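Side-chain contact in probable E3 ubiquitin-protein ligase HERC1 (Homo sapiens, PDB 4QT6), which probably acts as an E3 ubiquitin ligase, transferring ubiquitin to target proteins, and carries a SPRY domain likely to serve in protein recognition: residues K25-A30 against H65-R70. Residues are numbered along the deposited sequence; the frame is centred on the assembly and turned at random.
Sequences KGYGLA and HDFNHR
Tyr-27 and Phe-67 form a T-shaped aromatic pair, the edge of the tyrosine ring directed at a face of the phenylalanine; the centroids lie 5.0 Å apart and the planes meet at 64°. Tyr-27 CD2 does the closest touching, 3.5 Å from Phe-67 CG and nearer the rim of that ring than its middle, while CE2 rests 3.6 Å from Phe-67 CD1. With CG of Phe-67 set between its backbone N and carbonyl carbon (chi1 66°), the ring turns a face to the Tyr-27 edge, and the two side chains cross at about a right angle. The far part of the phenylalanine ring reaches the backbone where strand 26-30 begins: Phe-67 CE2 sits 3.6 Å from Gly-26 N, and Lys-25 O, just before the strand, lies at the ring edge, close to its plane. Cutting Phe-67 back to an alanine would probably take this aromatic face from the Tyr-27 edge and uncover the backbone around Gly-26.

Polar contact between the segments runs through one water. It donates to Asn-68 OD1 at 3.1 Å, is hydrogen-bonded to His-69 ND1 at 2.9 Å, and accepts a weak bond from Lys-25 NZ, brought there by a side chain extended beyond CG.

Two successive Asx turns shape the loop: Asp-66 OD1 accepts from Asn-68 N (2.9 Å), and Asn-68 OD1 from Arg-70 N, which approaches from above the carbonyl plane. Met-75 touches the side chains of both Tyr-27 and Phe-67, and His-69 stacks on Tyr-143. The contact thus fastens the loop linking strands 55-60 and 75-79 against strand 26-30 of the same antiparallel sheet, within the SPRY (B30.2) beta-sandwich.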
loop_
_atom_site.group_PDB
_atom_site.type_symbol
_atom_site.label_atom_id
_atom_site.label_comp_id
_atom_site.label_asym_id
_atom_site.label_seq_id
_atom_site.Cartn_x
_atom_site.Cartn_y
_atom_site.Cartn_z
ATOM N N LYS A 25 -12.091 9.028 3.845
ATOM C CA LYS A 25 -11.109 8.163 3.180
ATOM C C LYS A 25 -9.823 8.937 2.896
ATOM O O LYS A 25 -9.826 10.160 2.708
ATOM C CB LYS A 25 -11.688 7.597 1.891
ATOM C CG LYS A 25 -12.941 6.755 2.100
ATOM C CD LYS A 25 -13.349 6.115 0.794
ATOM C CE LYS A 25 -14.726 5.488 0.845
ATOM N NZ LYS A 25 -14.990 4.843 -0.469
ATOM N N GLY A 26 -8.690 8.228 2.852
ATOM C CA GLY A 26 -7.422 8.939 2.728
ATOM C C GLY A 26 -6.283 8.068 2.241
ATOM O O GLY A 26 -6.471 6.875 2.017
ATOM N N TYR A 27 -5.105 8.680 2.111
ATOM C CA TYR A 27 -3.904 7.965 1.664
ATOM C C TYR A 27 -2.657 8.649 2.185
ATOM O O TYR A 27 -2.676 9.805 2.612
ATOM C CB TYR A 27 -3.834 7.894 0.130
ATOM C CG TYR A 27 -3.692 9.243 -0.523
ATOM C CD1 TYR A 27 -2.461 9.869 -0.605
ATOM C CD2 TYR A 27 -4.794 9.919 -0.999
ATOM C CE1 TYR A 27 -2.335 11.132 -1.140
ATOM C CE2 TYR A 27 -4.674 11.157 -1.571
ATOM C CZ TYR A 27 -3.454 11.772 -1.624
ATOM O OH TYR A 27 -3.321 13.019 -2.194
ATOM N N GLY A 28 -1.563 7.917 2.103
ATOM C CA GLY A 28 -0.252 8.499 2.292
ATOM C C GLY A 28 0.811 7.740 1.515
ATOM O O GLY A 28 0.799 6.515 1.465
ATOM N N LEU A 29 1.709 8.510 0.922
ATOM C CA LEU A 29 2.869 8.005 0.195
ATOM C C LEU A 29 4.160 8.174 0.971
ATOM O O LEU A 29 4.316 9.109 1.770
ATOM C CB LEU A 29 3.031 8.721 -1.151
ATOM C CG LEU A 29 2.142 8.239 -2.311
ATOM C CD1 LEU A 29 0.645 8.316 -2.023
ATOM C CD2 LEU A 29 2.503 9.062 -3.538
ATOM N N ALA A 30 5.109 7.300 0.657
ATOM C CA ALA A 30 6.447 7.392 1.206
ATOM C C ALA A 30 7.175 8.614 0.666
ATOM O O ALA A 30 6.833 9.169 -0.389
ATOM C CB ALA A 30 7.228 6.139 0.905
ATOM N N HIS A 65 -4.736 11.741 -8.289
ATOM C CA HIS A 65 -6.026 12.312 -8.711
ATOM C C HIS A 65 -7.220 11.448 -8.330
ATOM O O HIS A 65 -8.320 11.968 -8.130
ATOM C CB HIS A 65 -6.015 12.527 -10.220
ATOM C CG HIS A 65 -4.988 13.516 -10.667
ATOM N ND1 HIS A 65 -3.920 13.172 -11.463
ATOM C CD2 HIS A 65 -4.843 14.833 -10.394
ATOM C CE1 HIS A 65 -3.166 14.236 -11.675
ATOM N NE2 HIS A 65 -3.708 15.257 -11.039
ATOM N N ASP A 66 -7.018 10.137 -8.259
ATOM C CA ASP A 66 -8.047 9.192 -7.900
ATOM C C ASP A 66 -7.427 8.236 -6.901
ATOM O O ASP A 66 -6.412 7.609 -7.215
ATOM C CB ASP A 66 -8.504 8.434 -9.156
ATOM C CG ASP A 66 -9.623 7.446 -8.886
ATOM O OD1 ASP A 66 -9.999 7.225 -7.717
ATOM O OD2 ASP A 66 -10.118 6.833 -9.860
ATOM N N PHE A 67 -7.966 8.194 -5.679
ATOM C CA PHE A 67 -7.542 7.206 -4.688
ATOM C C PHE A 67 -8.640 6.255 -4.246
ATOM O O PHE A 67 -8.493 5.579 -3.257
ATOM C CB PHE A 67 -6.838 7.871 -3.475
ATOM C CG PHE A 67 -7.721 8.753 -2.612
ATOM C CD1 PHE A 67 -7.866 10.093 -2.890
ATOM C CD2 PHE A 67 -8.273 8.256 -1.445
ATOM C CE1 PHE A 67 -8.632 10.914 -2.057
ATOM C CE2 PHE A 67 -9.041 9.059 -0.614
ATOM C CZ PHE A 67 -9.215 10.389 -0.920
ATOM N N ASN A 68 -9.736 6.179 -5.016
ATOM C CA ASN A 68 -10.774 5.173 -4.812
ATOM C C ASN A 68 -10.217 3.855 -5.308
ATOM O O ASN A 68 -9.911 3.718 -6.500
ATOM C CB ASN A 68 -12.010 5.559 -5.635
ATOM C CG ASN A 68 -13.161 4.580 -5.519
ATOM O OD1 ASN A 68 -13.080 3.529 -4.884
ATOM N ND2 ASN A 68 -14.275 4.940 -6.157
ATOM N N HIS A 69 -10.053 2.899 -4.404
ATOM C CA HIS A 69 -9.477 1.612 -4.785
ATOM C C HIS A 69 -10.252 0.916 -5.905
ATOM O O HIS A 69 -9.647 0.197 -6.690
ATOM C CB HIS A 69 -9.256 0.680 -3.581
ATOM C CG HIS A 69 -10.512 0.212 -2.927
ATOM N ND1 HIS A 69 -11.329 1.049 -2.200
ATOM C CD2 HIS A 69 -11.071 -1.016 -2.853
ATOM C CE1 HIS A 69 -12.351 0.362 -1.726
ATOM N NE2 HIS A 69 -12.221 -0.893 -2.114
ATOM N N ARG A 70 -11.567 1.145 -5.998
ATOM C CA ARG A 70 -12.395 0.492 -7.015
ATOM C C ARG A 70 -12.150 1.005 -8.437
ATOM O O ARG A 70 -12.426 0.286 -9.405
ATOM C CB ARG A 70 -13.879 0.648 -6.650
ATOM C CG ARG A 70 -14.261 -0.039 -5.356
ATOM C CD ARG A 70 -15.067 -1.292 -5.604
ATOM N NE ARG A 70 -15.304 -2.016 -4.357
ATOM C CZ ARG A 70 -15.131 -3.325 -4.181
ATOM N NH1 ARG A 70 -14.724 -4.111 -5.175
ATOM N NH2 ARG A 70 -15.384 -3.862 -2.991
HETATM O O HOH W 1 -12.193 3.760 -1.873
#